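Aminoglycoside N(6')acetyltransferase (Legionella pneumophila subsp. pneumophila, PDB 3F5B) probably transfers an acetyl group from acetyl-CoA to the 6'-amino group of aminoglycosides, as a member of the GNAT acetyltransferase family. Local coordinates at residues K22-L27 with H66-D71. Sequence-based numbering, arbitrary orientation.
Sequences KSQHEL and HWIAYD
Q24 and Y70 extend toward one another from their two segments and meet through their polar ends. The amide nitrogen NE2 of Q24 donates a hydrogen bond to OH of Y70, 2.6 Å away. The bond is short but bent, 138° at the hydrogen, and the hydroxyl lies somewhat out of the amide plane. NE2 of Q24 sits at the edge of the Y70 ring, near its plane and 3.6 Å from CZ of Y70, so the amide does not lie over the ring face; the two planes are 46° apart. Q24 gets there with CG anti to its own carbonyl carbon and a bend at chi2. Its other amide atom, OE1, accepts from the backbone N of N21, so both ends of the amide are tied and its rotation is fixed.

I68 packs against the amide of Q24 and uses its two branches differently. CG2 of I68 comes within 3.9 Å of Q24 NE2, while CD1, at the end of an extended chain with CG1 anti to the backbone N (chi1 -176°), runs out to L27. There CD1 of I68 meets CD2 of L27 at 3.8 Å, the two side chains crossing at about a right angle. The contact thus pairs one polar link with a small apolar patch.

P75 on strand 74-84 also touches L27, I68 and Y70. In this GNAT-family sheet, strand 65-71 runs between 15-19 and 74-84, antiparallel to both. The 3-10 turn and the first turn of helix 25-31 pack against it, and helix 43-57 adds contacts of its own, L53 touching both H25 and H66.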
loop_
_atom_site.group_PDB
_atom_site.type_symbol
_atom_site.label_atom_id
_atom_site.label_comp_id
_atom_site.label_asym_id
_atom_site.label_seq_id
_atom_site.Cartn_x
_atom_site.Cartn_y
_atom_site.Cartn_z
ATOM N N LYS A 22 -13.567 -7.962 11.123
ATOM C CA LYS A 22 -14.930 -7.536 10.792
ATOM C C LYS A 22 -15.365 -6.258 11.471
ATOM O O LYS A 22 -16.218 -5.558 10.955
ATOM C CB LYS A 22 -15.961 -8.621 11.131
ATOM C CG LYS A 22 -16.054 -9.750 10.135
ATOM C CD LYS A 22 -16.922 -10.876 10.718
ATOM C CE LYS A 22 -17.498 -11.768 9.633
ATOM N NZ LYS A 22 -18.315 -10.965 8.661
ATOM N N SER A 23 -14.810 -5.963 12.636
ATOM C CA SER A 23 -15.279 -4.812 13.383
ATOM C C SER A 23 -14.865 -3.498 12.725
ATOM O O SER A 23 -15.392 -2.445 13.073
ATOM C CB SER A 23 -14.808 -4.868 14.831
ATOM O OG SER A 23 -13.413 -4.725 14.860
ATOM N N GLN A 24 -13.938 -3.561 11.770
ATOM C CA GLN A 24 -13.439 -2.370 11.092
ATOM C C GLN A 24 -13.982 -2.274 9.680
ATOM O O GLN A 24 -13.627 -1.363 8.945
ATOM C CB GLN A 24 -11.913 -2.388 11.064
ATOM C CG GLN A 24 -11.273 -2.195 12.428
ATOM C CD GLN A 24 -10.093 -3.115 12.672
ATOM O OE1 GLN A 24 -9.948 -4.177 12.041
ATOM N NE2 GLN A 24 -9.218 -2.702 13.595
ATOM N N HIS A 25 -14.825 -3.230 9.300
ATOM C CA HIS A 25 -15.349 -3.306 7.946
ATOM C C HIS A 25 -16.071 -2.013 7.495
ATOM O O HIS A 25 -15.728 -1.421 6.453
ATOM C CB HIS A 25 -16.307 -4.502 7.807
ATOM C CG HIS A 25 -16.515 -4.948 6.386
ATOM N ND1 HIS A 25 -17.254 -6.065 6.058
ATOM C CD2 HIS A 25 -16.081 -4.427 5.210
ATOM C CE1 HIS A 25 -17.263 -6.218 4.746
ATOM N NE2 HIS A 25 -16.557 -5.237 4.206
ATOM N N GLU A 26 -17.061 -1.582 8.282
ATOM C CA GLU A 26 -17.831 -0.406 7.931
ATOM C C GLU A 26 -16.974 0.859 7.920
ATOM O O GLU A 26 -17.138 1.696 7.033
ATOM C CB GLU A 26 -19.085 -0.280 8.809
ATOM C CG GLU A 26 -19.974 -1.527 8.654
ATOM C CD GLU A 26 -21.385 -1.342 9.109
ATOM O OE1 GLU A 26 -21.653 -0.483 10.006
ATOM O OE2 GLU A 26 -22.233 -2.076 8.569
ATOM N N LEU A 27 -16.032 0.965 8.863
ATOM C CA LEU A 27 -15.055 2.078 8.859
ATOM C C LEU A 27 -14.342 2.234 7.518
ATOM O O LEU A 27 -14.279 3.344 6.943
ATOM C CB LEU A 27 -14.028 1.929 9.997
ATOM C CG LEU A 27 -12.817 2.886 10.003
ATOM C CD1 LEU A 27 -13.228 4.308 10.277
ATOM C CD2 LEU A 27 -11.750 2.446 11.006
ATOM N N HIS A 66 -5.537 -7.581 3.632
ATOM C CA HIS A 66 -6.117 -6.251 3.861
ATOM C C HIS A 66 -5.706 -5.796 5.262
ATOM O O HIS A 66 -5.861 -6.561 6.229
ATOM C CB HIS A 66 -7.630 -6.313 3.701
ATOM C CG HIS A 66 -8.054 -6.626 2.292
ATOM N ND1 HIS A 66 -8.540 -5.664 1.433
ATOM C CD2 HIS A 66 -7.981 -7.772 1.573
ATOM C CE1 HIS A 66 -8.791 -6.220 0.255
ATOM N NE2 HIS A 66 -8.457 -7.496 0.315
ATOM N N TRP A 67 -5.167 -4.583 5.337
ATOM C CA TRP A 67 -4.553 -4.044 6.541
ATOM C C TRP A 67 -5.137 -2.687 6.907
ATOM O O TRP A 67 -5.705 -1.956 6.053
ATOM C CB TRP A 67 -3.034 -3.813 6.351
ATOM C CG TRP A 67 -2.237 -4.965 5.871
ATOM C CD1 TRP A 67 -2.074 -5.376 4.571
ATOM C CD2 TRP A 67 -1.458 -5.843 6.672
ATOM N NE1 TRP A 67 -1.202 -6.462 4.517
ATOM C CE2 TRP A 67 -0.821 -6.766 5.797
ATOM C CE3 TRP A 67 -1.217 -5.940 8.057
ATOM C CZ2 TRP A 67 0.020 -7.787 6.264
ATOM C CZ3 TRP A 67 -0.355 -6.939 8.511
ATOM C CH2 TRP A 67 0.255 -7.846 7.620
ATOM N N ILE A 68 -4.950 -2.341 8.185
ATOM C CA ILE A 68 -5.325 -1.029 8.721
ATOM C C ILE A 68 -4.109 -0.488 9.504
ATOM O O ILE A 68 -3.443 -1.245 10.220
ATOM C CB ILE A 68 -6.666 -1.106 9.555
ATOM C CG1 ILE A 68 -7.144 0.276 10.065
ATOM C CG2 ILE A 68 -6.605 -2.117 10.717
ATOM C CD1 ILE A 68 -8.670 0.236 10.421
ATOM N N ALA A 69 -3.822 0.802 9.348
ATOM C CA ALA A 69 -2.722 1.470 10.078
ATOM C C ALA A 69 -3.314 2.302 11.187
ATOM O O ALA A 69 -4.321 3.004 10.959
ATOM C CB ALA A 69 -1.945 2.374 9.130
ATOM N N TYR A 70 -2.670 2.270 12.361
ATOM C CA TYR A 70 -3.112 2.999 13.541
ATOM C C TYR A 70 -2.039 3.991 13.992
ATOM O O TYR A 70 -0.852 3.695 13.897
ATOM C CB TYR A 70 -3.364 2.031 14.708
ATOM C CG TYR A 70 -4.716 1.380 14.634
ATOM C CD1 TYR A 70 -4.948 0.297 13.776
ATOM C CD2 TYR A 70 -5.771 1.869 15.388
ATOM C CE1 TYR A 70 -6.218 -0.299 13.694
ATOM C CE2 TYR A 70 -7.033 1.293 15.317
ATOM C CZ TYR A 70 -7.243 0.212 14.468
ATOM O OH TYR A 70 -8.505 -0.336 14.423
ATOM N N ASP A 71 -2.483 5.149 14.485
ATOM C CA ASP A 71 -1.615 6.081 15.190
ATOM C C ASP A 71 -2.163 6.049 16.625
ATOM O O ASP A 71 -3.191 6.660 16.911
ATOM C CB ASP A 71 -1.748 7.465 14.562
ATOM C CG ASP A 71 -0.914 8.516 15.269
ATOM O OD1 ASP A 71 0.151 8.171 15.848
ATOM O OD2 ASP A 71 -1.332 9.686 15.226
#